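Local structure of sensor protein, Kinase (Polaromonas sp. JS666, 3GRC) at residues P5-I11 with G30-V36; S38-L43 with D62-L68; P50-M54 with D80-V84; I69-R73 with Q100-V104. The protein is probably part of a two-component sensor kinase, in which this CheY-like receiver domain would take up a phosphoryl group on a conserved aspartate to pass on a signal. All coordinates share one frame; numbering follows the deposited sequence.

Contact 1 of 4, residues P5-I11 with G30-V36; sequences PRPRILI and GFDSDMV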
# COMPACT_ATOMS: atom_id res chain seq x y z
N PRO A 5 10.78 -6.97 11.28
CA PRO A 5 12.04 -6.47 11.87
C PRO A 5 12.12 -4.95 12.11
O PRO A 5 12.00 -4.52 13.27
CB PRO A 5 13.16 -6.96 10.96
CG PRO A 5 12.57 -8.31 10.52
CD PRO A 5 11.07 -8.01 10.27
N ARG A 6 12.31 -4.14 11.06
CA ARG A 6 12.41 -2.69 11.28
C ARG A 6 11.51 -1.73 10.47
O ARG A 6 10.59 -1.14 11.03
CB ARG A 6 13.86 -2.22 11.19
CG ARG A 6 14.10 -0.99 12.04
CD ARG A 6 13.72 -1.32 13.48
NE ARG A 6 13.36 -0.14 14.27
CZ ARG A 6 14.18 0.87 14.53
NH1 ARG A 6 15.43 0.85 14.06
NH2 ARG A 6 13.76 1.89 15.25
N PRO A 7 11.76 -1.54 9.16
CA PRO A 7 10.86 -0.61 8.45
C PRO A 7 9.42 -1.12 8.59
O PRO A 7 9.17 -2.30 8.36
CB PRO A 7 11.36 -0.67 7.00
CG PRO A 7 12.76 -1.16 7.12
CD PRO A 7 12.71 -2.16 8.23
N ARG A 8 8.48 -0.26 8.94
CA ARG A 8 7.10 -0.72 9.10
C ARG A 8 6.16 -0.38 7.94
O ARG A 8 6.14 0.75 7.46
CB ARG A 8 6.54 -0.20 10.43
CG ARG A 8 5.15 -0.76 10.77
CD ARG A 8 4.66 -0.33 12.17
NE ARG A 8 5.33 -1.10 13.21
CZ ARG A 8 4.74 -1.97 14.01
NH1 ARG A 8 3.45 -2.20 13.94
NH2 ARG A 8 5.47 -2.64 14.89
N ILE A 9 5.39 -1.37 7.50
CA ILE A 9 4.46 -1.19 6.39
C ILE A 9 3.01 -1.17 6.86
O ILE A 9 2.62 -1.96 7.71
CB ILE A 9 4.59 -2.34 5.37
CG1 ILE A 9 6.04 -2.48 4.91
CG2 ILE A 9 3.66 -2.10 4.19
CD1 ILE A 9 6.61 -1.25 4.28
N LEU A 10 2.19 -0.27 6.32
CA LEU A 10 0.79 -0.25 6.68
C LEU A 10 0.00 -0.97 5.57
O LEU A 10 -0.06 -0.51 4.44
CB LEU A 10 0.27 1.18 6.83
CG LEU A 10 -1.24 1.32 7.07
CD1 LEU A 10 -1.64 0.72 8.41
CD2 LEU A 10 -1.61 2.80 7.03
N ILE A 11 -0.58 -2.10 5.93
CA ILE A 11 -1.37 -2.92 5.01
C ILE A 11 -2.85 -2.55 5.06
O ILE A 11 -3.50 -2.73 6.08
CB ILE A 11 -1.27 -4.41 5.37
CG1 ILE A 11 0.18 -4.86 5.39
CG2 ILE A 11 -2.11 -5.24 4.41
CD1 ILE A 11 0.36 -6.25 5.93
N GLY A 30 11.64 -8.97 6.00
CA GLY A 30 12.28 -8.02 6.89
C GLY A 30 11.45 -6.83 7.31
O GLY A 30 11.98 -5.88 7.89
N PHE A 31 10.16 -6.86 7.03
CA PHE A 31 9.28 -5.75 7.37
C PHE A 31 8.29 -6.01 8.50
O PHE A 31 7.70 -7.09 8.57
CB PHE A 31 8.46 -5.34 6.15
CG PHE A 31 9.26 -4.76 5.02
CD1 PHE A 31 9.72 -3.45 5.08
CD2 PHE A 31 9.48 -5.49 3.86
CE1 PHE A 31 10.37 -2.87 3.98
CE2 PHE A 31 10.13 -4.92 2.76
CZ PHE A 31 10.57 -3.61 2.83
N ASP A 32 8.10 -5.02 9.38
CA ASP A 32 7.09 -5.11 10.44
C ASP A 32 5.89 -4.51 9.70
O ASP A 32 6.06 -3.78 8.72
CB ASP A 32 7.39 -4.20 11.64
CG ASP A 32 8.44 -4.77 12.59
OD1 ASP A 32 8.51 -6.00 12.77
OD2 ASP A 32 9.19 -3.97 13.19
N SER A 33 4.69 -4.81 10.16
CA SER A 33 3.51 -4.26 9.50
C SER A 33 2.24 -4.30 10.34
O SER A 33 2.09 -5.11 11.25
CB SER A 33 3.25 -4.96 8.17
OG SER A 33 2.96 -6.33 8.33
N ASP A 34 1.31 -3.42 10.00
CA ASP A 34 0.05 -3.33 10.67
C ASP A 34 -1.04 -3.58 9.64
O ASP A 34 -0.97 -3.11 8.52
CB ASP A 34 -0.15 -1.93 11.27
CG ASP A 34 0.73 -1.69 12.50
OD1 ASP A 34 0.95 -2.65 13.25
OD2 ASP A 34 1.17 -0.55 12.71
N MSE A 35 -2.07 -4.31 10.03
CA MSE A 35 -3.16 -4.58 9.11
C MSE A 35 -4.39 -3.74 9.47
O MSE A 35 -4.77 -3.64 10.63
CB MSE A 35 -3.56 -6.06 9.15
CG MSE A 35 -2.42 -7.06 9.01
SE MSE A 35 -3.05 -8.84 9.29
CE MSE A 35 -3.02 -8.95 11.25
N VAL A 36 -4.99 -3.13 8.47
CA VAL A 36 -6.23 -2.36 8.61
C VAL A 36 -7.09 -2.78 7.42
O VAL A 36 -6.57 -3.22 6.40
CB VAL A 36 -6.02 -0.81 8.63
CG1 VAL A 36 -5.25 -0.44 9.90
CG2 VAL A 36 -5.28 -0.32 7.38

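Contact 2 of 4, residues S38-L43 with D62-L68; sequences SAAQAL and DQDGVSL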
# COMPACT_ATOMS: atom_id res chain seq x y z
N SER A 38 -9.84 -0.78 5.90
CA SER A 38 -10.59 0.25 5.19
C SER A 38 -9.80 1.54 5.04
O SER A 38 -8.81 1.76 5.74
CB SER A 38 -11.90 0.56 5.91
OG SER A 38 -11.68 1.41 7.03
N ALA A 39 -10.25 2.38 4.11
CA ALA A 39 -9.61 3.66 3.84
C ALA A 39 -9.61 4.54 5.08
O ALA A 39 -8.62 5.21 5.38
CB ALA A 39 -10.31 4.36 2.68
N ALA A 40 -10.73 4.54 5.80
CA ALA A 40 -10.88 5.35 7.00
C ALA A 40 -9.82 4.93 8.03
O ALA A 40 -9.09 5.77 8.57
CB ALA A 40 -12.28 5.17 7.58
N GLN A 41 -9.74 3.62 8.28
CA GLN A 41 -8.76 3.09 9.22
C GLN A 41 -7.35 3.43 8.78
O GLN A 41 -6.49 3.74 9.60
CB GLN A 41 -8.88 1.58 9.35
CG GLN A 41 -10.08 1.10 10.11
CD GLN A 41 -9.88 -0.32 10.56
OE1 GLN A 41 -9.33 -1.14 9.83
NE2 GLN A 41 -10.33 -0.63 11.78
N ALA A 42 -7.11 3.37 7.47
CA ALA A 42 -5.78 3.67 6.96
C ALA A 42 -5.44 5.14 7.23
O ALA A 42 -4.33 5.46 7.68
CB ALA A 42 -5.71 3.36 5.47
N LEU A 43 -6.38 6.04 6.97
CA LEU A 43 -6.15 7.47 7.20
C LEU A 43 -5.86 7.76 8.68
O LEU A 43 -4.94 8.52 9.01
CB LEU A 43 -7.35 8.28 6.71
CG LEU A 43 -7.45 8.32 5.19
CD1 LEU A 43 -8.75 8.96 4.73
CD2 LEU A 43 -6.25 9.08 4.65
N ASP A 62 -15.68 1.16 2.01
CA ASP A 62 -16.01 2.59 2.05
C ASP A 62 -15.54 3.37 0.82
O ASP A 62 -16.29 3.55 -0.14
CB ASP A 62 -15.45 3.24 3.35
CG ASP A 62 -13.97 2.93 3.62
OD1 ASP A 62 -13.26 2.39 2.73
OD2 ASP A 62 -13.50 3.25 4.74
N GLN A 63 -14.30 3.86 0.85
CA GLN A 63 -13.73 4.60 -0.27
C GLN A 63 -12.85 3.63 -1.03
O GLN A 63 -12.18 2.79 -0.42
CB GLN A 63 -12.84 5.73 0.22
CG GLN A 63 -13.42 6.63 1.28
CD GLN A 63 -12.35 7.52 1.90
OE1 GLN A 63 -11.63 8.22 1.19
NE2 GLN A 63 -12.25 7.49 3.22
N ASP A 64 -12.83 3.73 -2.35
CA ASP A 64 -11.97 2.84 -3.11
C ASP A 64 -10.51 3.26 -2.95
O ASP A 64 -10.21 4.36 -2.50
CB ASP A 64 -12.36 2.82 -4.59
CG ASP A 64 -12.51 4.20 -5.16
OD1 ASP A 64 -11.53 4.97 -5.14
OD2 ASP A 64 -13.62 4.50 -5.65
N GLY A 65 -9.62 2.36 -3.33
CA GLY A 65 -8.20 2.61 -3.21
C GLY A 65 -7.66 3.88 -3.83
O GLY A 65 -6.83 4.54 -3.22
N VAL A 66 -8.11 4.24 -5.03
CA VAL A 66 -7.59 5.46 -5.65
C VAL A 66 -7.99 6.70 -4.87
O VAL A 66 -7.25 7.67 -4.81
CB VAL A 66 -8.05 5.58 -7.12
CG1 VAL A 66 -7.52 6.87 -7.72
CG2 VAL A 66 -7.54 4.39 -7.93
N SER A 67 -9.18 6.66 -4.26
CA SER A 67 -9.66 7.78 -3.46
C SER A 67 -8.76 7.95 -2.23
O SER A 67 -8.42 9.06 -1.83
CB SER A 67 -11.10 7.52 -3.00
OG SER A 67 -11.49 8.45 -2.00
N LEU A 68 -8.40 6.82 -1.63
CA LEU A 68 -7.54 6.82 -0.46
C LEU A 68 -6.18 7.41 -0.83
O LEU A 68 -5.67 8.29 -0.14
CB LEU A 68 -7.36 5.39 0.06
CG LEU A 68 -6.28 5.15 1.12
CD1 LEU A 68 -6.40 6.16 2.26
CD2 LEU A 68 -6.43 3.73 1.64

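Contact 3 of 4, residues P50-M54 with D80-V84; sequences PYAAM and DLAIV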
# COMPACT_ATOMS: atom_id res chain seq x y z
N PRO A 50 5.12 6.33 12.37
CA PRO A 50 5.95 6.34 11.16
C PRO A 50 5.84 5.03 10.37
O PRO A 50 5.95 3.95 10.94
CB PRO A 50 7.36 6.56 11.70
CG PRO A 50 7.13 7.30 12.99
CD PRO A 50 5.97 6.53 13.56
N TYR A 51 5.61 5.16 9.06
CA TYR A 51 5.51 4.02 8.16
C TYR A 51 6.43 4.25 6.96
O TYR A 51 6.46 5.34 6.41
CB TYR A 51 4.07 3.84 7.66
CG TYR A 51 3.14 3.24 8.68
CD1 TYR A 51 3.29 1.91 9.09
CD2 TYR A 51 2.15 4.01 9.28
CE1 TYR A 51 2.48 1.38 10.07
CE2 TYR A 51 1.33 3.48 10.27
CZ TYR A 51 1.50 2.17 10.67
OH TYR A 51 0.71 1.67 11.67
N ALA A 52 7.18 3.22 6.57
CA ALA A 52 8.07 3.32 5.42
C ALA A 52 7.25 3.28 4.13
O ALA A 52 7.64 3.85 3.11
CB ALA A 52 9.07 2.18 5.43
N ALA A 53 6.10 2.60 4.18
CA ALA A 53 5.26 2.49 3.01
C ALA A 53 3.90 1.88 3.34
O ALA A 53 3.67 1.40 4.44
CB ALA A 53 5.95 1.65 1.95
N MSE A 54 3.00 1.93 2.38
CA MSE A 54 1.65 1.37 2.50
C MSE A 54 1.35 0.51 1.28
O MSE A 54 1.81 0.81 0.17
CB MSE A 54 0.59 2.49 2.57
CG MSE A 54 -0.87 2.01 2.51
SE MSE A 54 -2.16 3.49 2.83
CE MSE A 54 -3.80 2.38 2.81
N ASP A 80 4.93 12.01 0.68
CA ASP A 80 6.12 11.27 0.29
C ASP A 80 6.16 9.83 0.80
O ASP A 80 7.21 9.18 0.80
CB ASP A 80 7.37 12.03 0.75
CG ASP A 80 7.49 13.39 0.09
OD1 ASP A 80 7.44 13.45 -1.16
OD2 ASP A 80 7.62 14.40 0.82
N LEU A 81 5.01 9.32 1.22
CA LEU A 81 4.90 7.95 1.70
C LEU A 81 4.88 6.99 0.50
O LEU A 81 4.04 7.12 -0.39
CB LEU A 81 3.60 7.79 2.51
CG LEU A 81 3.24 6.39 2.98
CD1 LEU A 81 4.25 5.90 4.01
CD2 LEU A 81 1.83 6.42 3.56
N ALA A 82 5.82 6.05 0.46
CA ALA A 82 5.86 5.11 -0.67
C ALA A 82 4.58 4.26 -0.64
O ALA A 82 4.16 3.82 0.42
CB ALA A 82 7.11 4.24 -0.59
N ILE A 83 3.97 4.07 -1.80
CA ILE A 83 2.75 3.29 -1.91
C ILE A 83 2.81 2.25 -3.04
O ILE A 83 3.24 2.56 -4.15
CB ILE A 83 1.54 4.20 -2.19
CG1 ILE A 83 1.34 5.18 -1.04
CG2 ILE A 83 0.29 3.34 -2.41
CD1 ILE A 83 0.05 5.98 -1.14
N VAL A 84 2.40 1.03 -2.73
CA VAL A 84 2.36 -0.07 -3.68
C VAL A 84 0.92 -0.60 -3.70
O VAL A 84 0.38 -0.97 -2.66
CB VAL A 84 3.31 -1.25 -3.27
CG1 VAL A 84 3.08 -2.46 -4.15
CG2 VAL A 84 4.77 -0.82 -3.36
O HOH W 1 8.63 6.36 2.27

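Contact 4 of 4, residues I69-R73 with Q100-V104; sequences IRALR and QPLAV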
# COMPACT_ATOMS: atom_id res chain seq x y z
N ILE A 69 -5.60 6.94 -1.93
CA ILE A 69 -4.29 7.42 -2.37
C ILE A 69 -4.29 8.92 -2.69
O ILE A 69 -3.34 9.62 -2.36
CB ILE A 69 -3.77 6.61 -3.59
CG1 ILE A 69 -3.54 5.16 -3.19
CG2 ILE A 69 -2.46 7.19 -4.07
CD1 ILE A 69 -3.18 4.25 -4.34
N ARG A 70 -5.36 9.39 -3.33
CA ARG A 70 -5.47 10.81 -3.66
C ARG A 70 -5.47 11.62 -2.37
O ARG A 70 -4.77 12.63 -2.27
CB ARG A 70 -6.75 11.09 -4.44
CG ARG A 70 -6.71 10.64 -5.88
CD ARG A 70 -7.95 11.08 -6.66
NE ARG A 70 -7.94 10.56 -8.03
CZ ARG A 70 -6.99 10.79 -8.93
NH1 ARG A 70 -5.93 11.55 -8.63
NH2 ARG A 70 -7.08 10.26 -10.14
N ALA A 71 -6.24 11.17 -1.38
CA ALA A 71 -6.34 11.87 -0.10
C ALA A 71 -4.97 11.94 0.58
O ALA A 71 -4.61 12.96 1.16
CB ALA A 71 -7.35 11.16 0.80
N LEU A 72 -4.21 10.85 0.49
CA LEU A 72 -2.87 10.82 1.10
C LEU A 72 -1.88 11.78 0.43
O LEU A 72 -1.03 12.38 1.09
CB LEU A 72 -2.32 9.39 1.05
CG LEU A 72 -3.04 8.39 1.96
CD1 LEU A 72 -2.73 6.97 1.53
CD2 LEU A 72 -2.61 8.63 3.40
N ARG A 73 -1.99 11.93 -0.88
CA ARG A 73 -1.09 12.83 -1.59
C ARG A 73 -1.41 14.31 -1.33
O ARG A 73 -0.54 15.17 -1.49
CB ARG A 73 -1.12 12.54 -3.10
CG ARG A 73 -0.56 11.18 -3.49
CD ARG A 73 0.66 10.83 -2.66
NE ARG A 73 1.35 9.65 -3.13
CZ ARG A 73 2.09 8.87 -2.36
NH1 ARG A 73 2.22 9.15 -1.07
NH2 ARG A 73 2.72 7.82 -2.87
N GLN A 100 1.63 10.83 -12.34
CA GLN A 100 2.71 11.27 -11.47
C GLN A 100 2.22 11.82 -10.13
O GLN A 100 2.79 11.51 -9.09
CB GLN A 100 3.58 12.32 -12.18
CG GLN A 100 4.37 11.73 -13.34
CD GLN A 100 5.26 10.57 -12.92
OE1 GLN A 100 5.79 9.84 -13.76
NE2 GLN A 100 5.41 10.38 -11.61
N PRO A 101 1.17 12.64 -10.14
CA PRO A 101 0.67 13.18 -8.87
C PRO A 101 0.25 12.09 -7.88
O PRO A 101 0.41 12.23 -6.67
CB PRO A 101 -0.51 14.05 -9.31
CG PRO A 101 -0.09 14.53 -10.66
CD PRO A 101 0.48 13.27 -11.28
N LEU A 102 -0.30 11.00 -8.42
CA LEU A 102 -0.75 9.85 -7.62
C LEU A 102 0.47 9.18 -6.96
O LEU A 102 0.39 8.67 -5.86
CB LEU A 102 -1.51 8.87 -8.52
CG LEU A 102 -2.62 8.03 -7.88
CD1 LEU A 102 -3.69 8.95 -7.32
CD2 LEU A 102 -3.20 7.08 -8.93
N ALA A 103 1.60 9.20 -7.67
CA ALA A 103 2.84 8.65 -7.14
C ALA A 103 2.80 7.23 -6.58
O ALA A 103 3.38 6.93 -5.53
CB ALA A 103 3.41 9.61 -6.08
N VAL A 104 2.10 6.34 -7.28
CA VAL A 104 2.06 4.95 -6.84
C VAL A 104 3.24 4.28 -7.54
O VAL A 104 3.33 4.26 -8.77
CB VAL A 104 0.70 4.30 -7.19
CG1 VAL A 104 0.18 4.88 -8.48
CG2 VAL A 104 0.84 2.77 -7.27

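Contact 1 of 4, residues P5-I11 with G30-V36
Arg8 pairs with Asp32 in the parallel register of strands 8-11 and 32-36, which belong to a beta-alpha-beta unit of the receiver domain, joined through helix 16-28; their short segment axes approach to 4.4 Å at 19°. Backbone bonds carry the register: Ile9 gives its N-H to Asp32 O and receives Asp34 N on its O, and Ile11 repeats this between Asp34 O and Val36 N. The first bond of the series runs from Asp32 N to Pro7 O over 3.1 Å.

Charge gathers on the face shared by Arg8, Asp32 and Asp34. With CG anti to the backbone N (chi1 -174°) and the chain bent at chi3, Arg8 lays its guanidinium over Asp32 CB and brings NH1 to 2.6 Å from Asp34 OD1 in a salt bridge, the two planes 49° apart; its N-H bond goes from NH1 to Asp34 OD2 at 3.1 Å, on the syn side. An alanine here is likely to leave Asp34 without this cationic mate, though Tyr51 OH would still hold its OD2.

Apolar contacts lie on both faces. Beside the charged group Leu10 CD1 meets Val36 CG2 at 3.9 Å; on the face of Ile9 and Ile11, Ile11 CD1 lies beside Ser33, whose hydroxyl bonds Asn23. Phe31 turns its edge to Pro7 O, and its CD1 stands 3.8 Å from Ile9 CG1.

Contact 2 of 4, residues S38-L43 with D62-L68
Asp62 reaches across to the first turn of helix 39-48, in a contact between the N-terminal ends of two helices that belong to the alternating beta-alpha fold of the receiver domain. Its carboxylate straddles two backbone amides there: OD2 accepts from Ala40 N at 3.2 Å with an N-H...O angle of 163°, on the syn side but 27° out of the carboxylate plane, and OD1 takes a weak bond from Ala39 N at 3.3 Å. With CG tucked between the backbone N and the carbonyl carbon (chi1 50°), Asp62 also receives a weak bond from Gln63 N on OD1. The negative group therefore sits where the helix dipole would probably favour it, next to Ser38, the N-cap, whose OG accepts from Gln41 N.

Gln63 follows with an extended chain that lies alongside the methyl of Ala39; its NE2 comes to 3.7 Å from Ala39 CB, and its OE1 takes a weak bond from Ser67 OG. Asp64 is the N-cap of helix 65-73, accepting from Ser67 N on OD1.

Leu68 supplies the apolar floor. It swings its CG away from its own amide, which sends both methyls to helix 39-48, and its chain runs past that of Leu43 in the opposite direction. Met54 and Cys12 of the sheet lie beneath both Leu68 and Ala42. Leu68 CD1 touches Leu43 CD2 at 3.8 Å, and Leu68 CD2 rests 3.9 Å from Ala42 CB.

Contact 3 of 4, residues P50-M54 with D80-V84
Neighbouring parallel strands 53-56 and 82-86, the two strands of a beta-alpha-beta unit connected through helix 65-73, meet here in the middle of the receiver-domain sheet, with Met54 and Ala82 among the residues that touch. Two backbone bonds define the pairing. Met54 N gives to Ala82 O at 3.0 Å, in the carbonyl plane, and Met54 O receives Val84 N with an N-H...O angle of 167°. Ile83 CA adds a C-H...O contact to that same Met54 oxygen, so the carbonyl is approached by two groups of one strand.

Before the regular pairing a water spans the gap: it donates to Ala52 O at 2.8 Å and accepts only a weak bond from Ala82 N.

Side chains pack on both faces. The methyls of Ala53 and Ala82 lie 3.8 Å apart on the face covered by helix 114-128. Met54, a selenomethionine, runs out on the other face and touches Leu68 and Leu72 of helix 65-73. Leu81 carries the packing at the strand entrance: a chi1 of 174° puts its CG beside the carbonyl carbon and carries the isobutyl end across to segment 50-54. There CD2 approaches Met54 CB at 4.2 Å, while CD1 lies 3.7 Å from Ala53 CA and 3.3 Å from Tyr51 O.

Contact 4 of 4, residues I69-R73 with Q100-V104
Arg73, at the end of helix 65-73, clamps the loop 100-104 with two donors of one guanidinium, and this polar grip is the tight part of the contact. NE gives to Leu102 O at 3.1 Å and NH2 to Ala103 O at 2.9 Å, with N-H...O angles of 159° and 151°. Both oxygens lie near the guanidinium plane, yet each is met from above its own carbonyl plane and not on a lone pair. CG passes 3.5 Å from Pro101 O; beyond it the bend at chi2 (-40°) turns CD and the guanidinium to the Leu102 and Ala103 carbonyls. NH1 is engaged by Leu81 O, which fixes the group from a second side; a leucine in its place would probably leave the carbonyls of Leu102, Ala103 and Leu81 without this shared donor.

Ile69 continues the close packing, crossing Leu102 at about a right angle with CG2 3.9 Å from Leu102 CD1. The outer side is looser. Exposed Arg70 stretches out from CG to NE and merely lays one face of its guanidinium over Leu102 CD1, with NH1 at 3.7 Å, while exposed Pro101 covers little.

Within the receiver domain's alternating beta-alpha fold, the contact holds the connection leading from helix 90-97 to strand 106-108 against helix 65-73, with Ile83 and Val85 of strand 82-86 lying against Ile69.

Contacts 1 and 3 lie in the same parallel sheet, their centres 10 Å apart, since strands 8-12 and 53-56 are neighbours; Arg8 O probably bonds Ala52 N between them. Contact 2 brings together helices 39-48 and 65-73 and meets contact 3 where Met54 CE packs on Leu68 and Ala42. Contact 4 uses helix 65-73 again, about 12 Å from contact 2 between centres. Contact 1 closes along the chain before the others open, whereas contact 3 alternates its segments with those of contacts 2 and 4. Contacts 1 and 4, centres 20 Å apart, stand on opposite sides of the chain's centre. Together the four contacts tie sheet, helices and a late loop into one compact receiver domain.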